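Local coordinates for protein-glutamine gamma-glutamyltransferase (Pagrus major, PDB 1G0D), which catalyses, in a calcium-dependent way, the cross-linking of peptide-bound glutamine to lysine side chains or other primary amines, as transglutaminases do, at residues Pro289-Asp303 / Gly350-Ser362. Residues are numbered along the deposited sequence; the frame is centred on the assembly and turned at random.
Sequences PTRPITNFASAHDVD and GWQVLDPTPQELS. With SO4 (sulfate ion), chain B.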
loop_
_atom_site.group_PDB
_atom_site.type_symbol
_atom_site.label_atom_id
_atom_site.label_comp_id
_atom_site.label_asym_id
_atom_site.label_seq_id
_atom_site.Cartn_x
_atom_site.Cartn_y
_atom_site.Cartn_z
ATOM N N PRO A 289 -6.855 11.378 -1.011
ATOM C CA PRO A 289 -5.500 11.423 -0.444
ATOM C C PRO A 289 -5.144 10.098 0.274
ATOM O O PRO A 289 -5.859 9.664 1.194
ATOM C CB PRO A 289 -5.558 12.613 0.505
ATOM C CG PRO A 289 -6.643 13.419 0.013
ATOM C CD PRO A 289 -7.653 12.532 -0.594
ATOM N N THR A 290 -4.038 9.461 -0.126
ATOM C CA THR A 290 -3.659 8.145 0.440
ATOM C C THR A 290 -2.144 7.901 0.642
ATOM O O THR A 290 -1.300 8.360 -0.139
ATOM C CB THR A 290 -4.261 7.024 -0.505
ATOM O OG1 THR A 290 -5.680 7.203 -0.604
ATOM C CG2 THR A 290 -3.964 5.617 -0.017
ATOM N N ARG A 291 -1.784 7.193 1.696
ATOM C CA ARG A 291 -0.373 6.860 1.897
ATOM C C ARG A 291 -0.214 5.483 2.519
ATOM O O ARG A 291 -0.906 5.135 3.484
ATOM C CB ARG A 291 0.316 7.855 2.802
ATOM C CG ARG A 291 -0.459 8.188 4.043
ATOM C CD ARG A 291 0.346 9.094 4.925
ATOM N NE ARG A 291 -0.327 9.304 6.189
ATOM C CZ ARG A 291 0.034 10.206 7.087
ATOM N NH1 ARG A 291 1.079 10.996 6.858
ATOM N NH2 ARG A 291 -0.647 10.302 8.220
ATOM N N PRO A 292 0.668 4.653 1.955
ATOM C CA PRO A 292 0.867 3.318 2.521
ATOM C C PRO A 292 1.559 3.375 3.860
ATOM O O PRO A 292 2.651 3.954 3.953
ATOM C CB PRO A 292 1.744 2.616 1.491
ATOM C CG PRO A 292 1.564 3.423 0.263
ATOM C CD PRO A 292 1.465 4.828 0.737
ATOM N N ILE A 293 0.934 2.807 4.899
ATOM C CA ILE A 293 1.609 2.782 6.191
ATOM C C ILE A 293 2.035 1.345 6.556
ATOM O O ILE A 293 1.326 0.392 6.235
ATOM C CB ILE A 293 0.787 3.430 7.342
ATOM C CG1 ILE A 293 -0.014 2.401 7.999
ATOM C CG2 ILE A 293 -0.049 4.622 6.924
ATOM C CD1 ILE A 293 0.455 2.405 9.382
ATOM N N THR A 294 3.214 1.201 7.178
ATOM C CA THR A 294 3.750 -0.114 7.580
ATOM C C THR A 294 3.849 -0.259 9.094
ATOM O O THR A 294 4.329 0.631 9.780
ATOM C CB THR A 294 5.160 -0.353 6.993
ATOM O OG1 THR A 294 5.098 -0.307 5.572
ATOM C CG2 THR A 294 5.647 -1.695 7.326
ATOM N N ASN A 295 3.419 -1.396 9.621
ATOM C CA ASN A 295 3.447 -1.638 11.057
ATOM C C ASN A 295 4.480 -2.684 11.356
ATOM O O ASN A 295 4.472 -3.732 10.713
ATOM C CB ASN A 295 2.096 -2.172 11.479
ATOM C CG ASN A 295 1.960 -2.287 12.963
ATOM O OD1 ASN A 295 2.579 -1.528 13.706
ATOM N ND2 ASN A 295 1.143 -3.239 13.417
ATOM N N PHE A 296 5.383 -2.446 12.293
ATOM C CA PHE A 296 6.359 -3.493 12.592
ATOM C C PHE A 296 5.879 -4.238 13.847
ATOM O O PHE A 296 5.349 -3.625 14.763
ATOM C CB PHE A 296 7.746 -2.884 12.737
ATOM C CG PHE A 296 8.325 -2.412 11.411
ATOM C CD1 PHE A 296 8.954 -3.309 10.546
ATOM C CD2 PHE A 296 8.230 -1.077 11.023
ATOM C CE1 PHE A 296 9.477 -2.890 9.306
ATOM C CE2 PHE A 296 8.755 -0.645 9.773
ATOM C CZ PHE A 296 9.377 -1.557 8.922
ATOM N N ALA A 297 6.040 -5.563 13.874
ATOM C CA ALA A 297 5.538 -6.390 14.979
ATOM C C ALA A 297 4.000 -6.227 14.914
ATOM O O ALA A 297 3.350 -5.607 15.766
ATOM C CB ALA A 297 6.109 -5.907 16.337
ATOM N N SER A 298 3.432 -6.794 13.857
ATOM C CA SER A 298 2.010 -6.709 13.607
ATOM C C SER A 298 1.144 -7.795 14.182
ATOM O O SER A 298 1.260 -8.935 13.801
ATOM C CB SER A 298 1.778 -6.690 12.118
ATOM O OG SER A 298 1.240 -5.442 11.750
ATOM N N ALA A 299 0.242 -7.443 15.079
ATOM C CA ALA A 299 -0.661 -8.447 15.627
ATOM C C ALA A 299 -1.818 -8.771 14.665
ATOM O O ALA A 299 -2.997 -8.763 15.045
ATOM C CB ALA A 299 -1.206 -7.983 16.939
ATOM N N HIS A 300 -1.479 -9.089 13.422
ATOM C CA HIS A 300 -2.505 -9.435 12.437
ATOM C C HIS A 300 -3.196 -10.768 12.724
ATOM O O HIS A 300 -4.412 -10.917 12.578
ATOM C CB HIS A 300 -1.893 -9.530 11.056
ATOM C CG HIS A 300 -2.914 -9.647 9.984
ATOM N ND1 HIS A 300 -3.849 -8.660 9.741
ATOM C CD2 HIS A 300 -3.169 -10.635 9.096
ATOM C CE1 HIS A 300 -4.635 -9.038 8.750
ATOM N NE2 HIS A 300 -4.245 -10.233 8.341
ATOM N N ASP A 301 -2.353 -11.735 13.078
ATOM C CA ASP A 301 -2.659 -13.137 13.404
ATOM C C ASP A 301 -3.718 -13.396 14.467
ATOM O O ASP A 301 -4.446 -14.382 14.418
ATOM C CB ASP A 301 -1.381 -13.762 13.920
ATOM C CG ASP A 301 -0.710 -12.884 15.003
ATOM O OD1 ASP A 301 -0.005 -11.928 14.621
ATOM O OD2 ASP A 301 -0.886 -13.132 16.228
ATOM N N VAL A 302 -3.714 -12.513 15.455
ATOM C CA VAL A 302 -4.560 -12.517 16.638
ATOM C C VAL A 302 -6.091 -12.516 16.379
ATOM O O VAL A 302 -6.908 -12.886 17.240
ATOM C CB VAL A 302 -4.044 -11.323 17.505
ATOM C CG1 VAL A 302 -5.127 -10.366 17.858
ATOM C CG2 VAL A 302 -3.310 -11.857 18.691
ATOM N N ASP A 303 -6.486 -12.121 15.173
ATOM C CA ASP A 303 -7.897 -12.105 14.855
ATOM C C ASP A 303 -8.729 -11.293 15.861
ATOM O O ASP A 303 -9.705 -11.772 16.459
ATOM C CB ASP A 303 -8.419 -13.521 14.789
ATOM C CG ASP A 303 -9.693 -13.620 13.997
ATOM O OD1 ASP A 303 -9.697 -13.153 12.826
ATOM O OD2 ASP A 303 -10.689 -14.155 14.550
ATOM N N GLY A 350 -10.469 12.900 9.145
ATOM C CA GLY A 350 -9.040 12.807 8.968
ATOM C C GLY A 350 -8.683 11.485 8.369
ATOM O O GLY A 350 -9.488 10.911 7.623
ATOM N N TRP A 351 -7.480 11.006 8.692
ATOM C CA TRP A 351 -6.977 9.739 8.154
ATOM C C TRP A 351 -7.770 8.509 8.616
ATOM O O TRP A 351 -8.051 8.350 9.802
ATOM C CB TRP A 351 -5.506 9.538 8.540
ATOM C CG TRP A 351 -4.547 10.522 7.986
ATOM C CD1 TRP A 351 -3.900 11.497 8.672
ATOM C CD2 TRP A 351 -4.119 10.636 6.617
ATOM N NE1 TRP A 351 -3.093 12.225 7.816
ATOM C CE2 TRP A 351 -3.210 11.715 6.561
ATOM C CE3 TRP A 351 -4.417 9.936 5.450
ATOM C CZ2 TRP A 351 -2.599 12.105 5.368
ATOM C CZ3 TRP A 351 -3.805 10.323 4.267
ATOM C CH2 TRP A 351 -2.904 11.402 4.238
ATOM N N GLN A 352 -8.091 7.627 7.672
ATOM C CA GLN A 352 -8.827 6.401 7.948
ATOM C C GLN A 352 -7.983 5.255 7.482
ATOM O O GLN A 352 -7.357 5.327 6.442
ATOM C CB GLN A 352 -10.134 6.394 7.184
ATOM C CG GLN A 352 -10.784 7.748 7.163
ATOM C CD GLN A 352 -11.511 8.034 8.428
ATOM O OE1 GLN A 352 -12.274 7.208 8.906
ATOM N NE2 GLN A 352 -11.291 9.203 8.983
ATOM N N VAL A 353 -7.955 4.194 8.264
ATOM C CA VAL A 353 -7.185 3.018 7.922
ATOM C C VAL A 353 -8.012 2.101 7.053
ATOM O O VAL A 353 -9.111 1.759 7.410
ATOM C CB VAL A 353 -6.760 2.243 9.206
ATOM C CG1 VAL A 353 -6.226 0.865 8.854
ATOM C CG2 VAL A 353 -5.711 3.009 9.950
ATOM N N LEU A 354 -7.472 1.737 5.893
ATOM C CA LEU A 354 -8.097 0.810 4.938
ATOM C C LEU A 354 -7.077 -0.359 4.767
ATOM O O LEU A 354 -5.975 -0.177 4.225
ATOM C CB LEU A 354 -8.295 1.509 3.590
ATOM C CG LEU A 354 -9.645 2.041 3.125
ATOM C CD1 LEU A 354 -10.652 1.829 4.170
ATOM C CD2 LEU A 354 -9.555 3.483 2.806
ATOM N N ASP A 355 -7.417 -1.546 5.241
ATOM C CA ASP A 355 -6.504 -2.666 5.120
ATOM C C ASP A 355 -7.070 -3.649 4.102
ATOM O O ASP A 355 -8.072 -4.310 4.358
ATOM C CB ASP A 355 -6.333 -3.320 6.481
ATOM C CG ASP A 355 -5.112 -4.208 6.553
ATOM O OD1 ASP A 355 -4.504 -4.475 5.502
ATOM O OD2 ASP A 355 -4.757 -4.641 7.666
ATOM N N PRO A 356 -6.438 -3.742 2.912
ATOM C CA PRO A 356 -6.938 -4.668 1.879
ATOM C C PRO A 356 -6.734 -6.167 2.215
ATOM O O PRO A 356 -7.428 -7.037 1.660
ATOM C CB PRO A 356 -6.176 -4.246 0.609
ATOM C CG PRO A 356 -5.362 -2.995 0.988
ATOM C CD PRO A 356 -5.232 -3.008 2.468
ATOM N N THR A 357 -5.767 -6.438 3.103
ATOM C CA THR A 357 -5.438 -7.772 3.551
ATOM C C THR A 357 -6.582 -8.324 4.382
ATOM O O THR A 357 -6.930 -7.769 5.436
ATOM C CB THR A 357 -4.175 -7.768 4.384
ATOM O OG1 THR A 357 -3.098 -7.173 3.634
ATOM C CG2 THR A 357 -3.802 -9.190 4.740
ATOM N N PRO A 358 -7.185 -9.433 3.918
ATOM C CA PRO A 358 -8.305 -9.999 4.672
ATOM C C PRO A 358 -7.925 -10.315 6.102
ATOM O O PRO A 358 -6.758 -10.567 6.410
ATOM C CB PRO A 358 -8.727 -11.243 3.855
ATOM C CG PRO A 358 -8.205 -10.970 2.447
ATOM C CD PRO A 358 -6.892 -10.221 2.700
ATOM N N GLN A 359 -8.921 -10.262 6.974
ATOM C CA GLN A 359 -8.701 -10.528 8.372
ATOM C C GLN A 359 -8.600 -11.991 8.575
ATOM O O GLN A 359 -9.373 -12.781 8.014
ATOM C CB GLN A 359 -9.807 -9.990 9.256
ATOM C CG GLN A 359 -9.412 -10.092 10.737
ATOM C CD GLN A 359 -7.990 -9.532 11.117
ATOM O OE1 GLN A 359 -7.694 -8.340 10.920
ATOM N NE2 GLN A 359 -7.134 -10.405 11.695
ATOM N N GLU A 360 -7.595 -12.320 9.380
ATOM C CA GLU A 360 -7.228 -13.671 9.753
ATOM C C GLU A 360 -8.278 -14.774 9.622
ATOM O O GLU A 360 -8.276 -15.543 8.655
ATOM C CB GLU A 360 -6.653 -13.653 11.185
ATOM C CG GLU A 360 -5.147 -13.367 11.222
ATOM C CD GLU A 360 -4.281 -14.603 10.943
ATOM O OE1 GLU A 360 -4.833 -15.723 10.853
ATOM O OE2 GLU A 360 -3.046 -14.451 10.821
ATOM N N LEU A 361 -9.208 -14.798 10.570
ATOM C CA LEU A 361 -10.160 -15.862 10.615
ATOM C C LEU A 361 -11.564 -15.937 9.969
ATOM O O LEU A 361 -12.474 -16.546 10.534
ATOM C CB LEU A 361 -10.181 -16.312 12.071
ATOM C CG LEU A 361 -8.913 -17.102 12.516
ATOM C CD1 LEU A 361 -7.830 -17.135 11.440
ATOM C CD2 LEU A 361 -8.329 -16.496 13.790
ATOM N N SER A 362 -11.743 -15.303 8.810
ATOM C CA SER A 362 -12.966 -15.453 7.980
ATOM C C SER A 362 -12.231 -15.404 6.685
ATOM O O SER A 362 -11.966 -14.321 6.144
ATOM C CB SER A 362 -13.959 -14.307 8.031
ATOM O OG SER A 362 -15.228 -14.815 7.595
HETATM S S SO4 B . -0.121 13.929 9.257
HETATM O O1 SO4 B . -0.996 13.231 10.070
HETATM O O2 SO4 B . -0.838 14.364 8.119
HETATM O O3 SO4 B . 0.142 15.067 10.016
HETATM O O4 SO4 B . 1.082 13.168 9.057
HETATM O O HOH W 1 -13.332 -15.968 13.191
#
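Strands 290-298 and 350-355 do not pair directly: CA of Thr-290 and CA of Trp-351 stay 8.5 Å apart, and the chains close in only past the strands, to 5.4 Å between CA of Asp-303 and CA of Glu-360. Arg-291 bridges the wide end. With its chain extended from CG to NE, its guanidinium lies flat on the indole of Trp-351, planes 17° apart, a cation-pi stack with CZ 4.0 Å from the five-membered ring centroid. Both side chains grip a sulfate, probably from the crystallisation liquor: NH1 of Arg-291 donates to O4 (3.1 Å), NE1 of Trp-351 to O2 (3.1 Å). An alanine in place of Trp-351 would probably leave the guanidinium without its stacking surface and the sulfate with fewer donors. At the other end, NE2 of His-300 makes a weak bond to O of Pro-358, and OD1 of Asp-303 takes N of Leu-361 (2.8 Å, 160°) from above the carboxylate plane. Between these strands runs 329-339, whose Glu-336 forms a salt bridge with Arg-291 and whose catalytic His-332 is bonded by Asp-355 of the Cys-His-Asp triad; Thr-357 packs against His-332 and against Cys-272 on helix 272-286, while helix 387-395 backs Asp-303 and Gln-359.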